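Local coordinates for lipoate-protein ligase 1 (Plasmodium falciparum, PDB 5T8U), which belongs to the lipoate-protein ligase family and pairs a lipoyl protein ligase A/B catalytic domain with a smaller C-terminal domain, at residues N52-L56 and F110-N114. Residues are numbered along the deposited sequence.
Sequences NEPIL and FLNNN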
loop_
_atom_site.group_PDB
_atom_site.type_symbol
_atom_site.label_atom_id
_atom_site.label_comp_id
_atom_site.label_asym_id
_atom_site.label_seq_id
_atom_site.Cartn_x
_atom_site.Cartn_y
_atom_site.Cartn_z
ATOM N N ASN A 52 12.769 -15.048 8.013
ATOM C CA ASN A 52 12.960 -14.854 6.579
ATOM C C ASN A 52 11.826 -15.460 5.760
ATOM O O ASN A 52 11.974 -15.586 4.537
ATOM C CB ASN A 52 14.304 -15.466 6.146
ATOM C CG ASN A 52 14.723 -15.039 4.754
ATOM O OD1 ASN A 52 14.219 -14.053 4.216
ATOM N ND2 ASN A 52 15.654 -15.781 4.164
ATOM N N GLU A 53 10.708 -15.827 6.370
ATOM C CA GLU A 53 9.643 -16.578 5.726
ATOM C C GLU A 53 8.459 -15.675 5.410
ATOM O O GLU A 53 8.399 -14.524 5.850
ATOM C CB GLU A 53 9.207 -17.733 6.632
ATOM C CG GLU A 53 10.274 -18.784 6.867
ATOM C CD GLU A 53 10.543 -19.630 5.640
ATOM O OE1 GLU A 53 11.541 -19.363 4.938
ATOM O OE2 GLU A 53 9.751 -20.559 5.372
ATOM N N PRO A 54 7.487 -16.168 4.641
ATOM C CA PRO A 54 6.337 -15.330 4.283
ATOM C C PRO A 54 5.486 -14.960 5.489
ATOM O O PRO A 54 5.433 -15.677 6.490
ATOM C CB PRO A 54 5.547 -16.207 3.303
ATOM C CG PRO A 54 6.518 -17.227 2.816
ATOM C CD PRO A 54 7.444 -17.473 3.959
ATOM N N ILE A 55 4.805 -13.819 5.371
ATOM C CA ILE A 55 3.876 -13.336 6.386
ATOM C C ILE A 55 2.585 -12.908 5.709
ATOM O O ILE A 55 2.610 -12.238 4.668
ATOM C CB ILE A 55 4.461 -12.157 7.193
ATOM C CG1 ILE A 55 5.668 -12.625 8.001
ATOM C CG2 ILE A 55 3.392 -11.534 8.100
ATOM C CD1 ILE A 55 6.340 -11.540 8.816
ATOM N N LEU A 56 1.459 -13.286 6.309
ATOM C CA LEU A 56 0.150 -12.757 5.952
ATOM C C LEU A 56 -0.438 -12.078 7.177
ATOM O O LEU A 56 -0.546 -12.699 8.236
ATOM C CB LEU A 56 -0.789 -13.860 5.457
ATOM C CG LEU A 56 -2.268 -13.472 5.346
ATOM C CD1 LEU A 56 -2.454 -12.270 4.430
ATOM C CD2 LEU A 56 -3.093 -14.648 4.856
ATOM N N PHE A 110 0.840 -8.923 2.648
ATOM C CA PHE A 110 1.832 -9.965 2.428
ATOM C C PHE A 110 3.227 -9.373 2.582
ATOM O O PHE A 110 3.542 -8.347 1.970
ATOM C CB PHE A 110 1.681 -10.578 1.035
ATOM C CG PHE A 110 0.409 -11.348 0.839
ATOM C CD1 PHE A 110 0.314 -12.669 1.249
ATOM C CD2 PHE A 110 -0.685 -10.760 0.230
ATOM C CE1 PHE A 110 -0.854 -13.383 1.064
ATOM C CE2 PHE A 110 -1.855 -11.473 0.041
ATOM C CZ PHE A 110 -1.939 -12.785 0.460
ATOM N N LEU A 111 4.057 -10.016 3.400
ATOM C CA LEU A 111 5.465 -9.659 3.521
ATOM C C LEU A 111 6.301 -10.847 3.073
ATOM O O LEU A 111 6.023 -11.986 3.462
ATOM C CB LEU A 111 5.834 -9.263 4.953
ATOM C CG LEU A 111 4.949 -8.214 5.624
ATOM C CD1 LEU A 111 5.467 -7.910 7.017
ATOM C CD2 LEU A 111 4.884 -6.945 4.792
ATOM N N ASN A 112 7.319 -10.583 2.254
ATOM C CA ASN A 112 8.146 -11.652 1.715
ATOM C C ASN A 112 9.600 -11.208 1.656
ATOM O O ASN A 112 9.917 -10.021 1.751
ATOM C CB ASN A 112 7.673 -12.079 0.320
ATOM C CG ASN A 112 6.287 -12.690 0.338
ATOM O OD1 ASN A 112 5.282 -11.978 0.327
ATOM N ND2 ASN A 112 6.225 -14.017 0.362
ATOM N N ASN A 113 10.487 -12.194 1.505
ATOM C CA ASN A 113 11.904 -11.903 1.316
ATOM C C ASN A 113 12.160 -11.301 -0.060
ATOM O O ASN A 113 12.975 -10.381 -0.202
ATOM C CB ASN A 113 12.725 -13.178 1.506
ATOM C CG ASN A 113 14.197 -12.979 1.203
ATOM O OD1 ASN A 113 14.711 -11.861 1.266
ATOM N ND2 ASN A 113 14.883 -14.067 0.871
ATOM N N ASN A 114 11.475 -11.806 -1.080
ATOM C CA ASN A 114 11.567 -11.298 -2.440
ATOM C C ASN A 114 10.185 -10.864 -2.909
ATOM O O ASN A 114 9.174 -11.100 -2.243
ATOM C CB ASN A 114 12.144 -12.360 -3.385
ATOM C CG ASN A 114 13.534 -12.809 -2.977
ATOM O OD1 ASN A 114 14.281 -12.060 -2.346
ATOM N ND2 ASN A 114 13.890 -14.037 -3.337
HETATM O O HOH W 1 3.294 -13.684 2.156
#
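Two neighbouring antiparallel strands, 55-59 and 105-112, meet here in the large mixed sheet of the lipoyl ligase A/B catalytic domain. Ile-55 and Leu-111, which bury the most surface, form a hydrogen-bonded pair: Ile-55 N donates to Leu-111 O and Leu-111 N to Ile-55 O, both at 2.9 Å. Beta-branched Ile-55 suits an extended backbone, and its CB lies 3.9 Å from CB of Leu-111 on one sheet face, where Tyr-36 and Leu-15 also touch the isoleucine. Leu-56 and Phe-110, the next, non-hydrogen-bonded pair, project from the opposite face, under helix 213-227, whose Phe-224 touches both. The flat phenyl ring accepts the leucine methyl in a CH-pi contact, Leu-56 CD1 lying 4.2 Å from the Phe-110 ring centroid. Toward Asn-52 the pairing gives way to loop: Pro-54 fits because its protonless nitrogen faces away from strand 105-112, while its CA makes a CA-H...O contact with Leu-111 O (3.5 Å). Also on the Phe-110 side, a water lies 3.0 Å from Ile-55 O and 3.2 Å from Asn-112 OD1, within hydrogen-bonding distance.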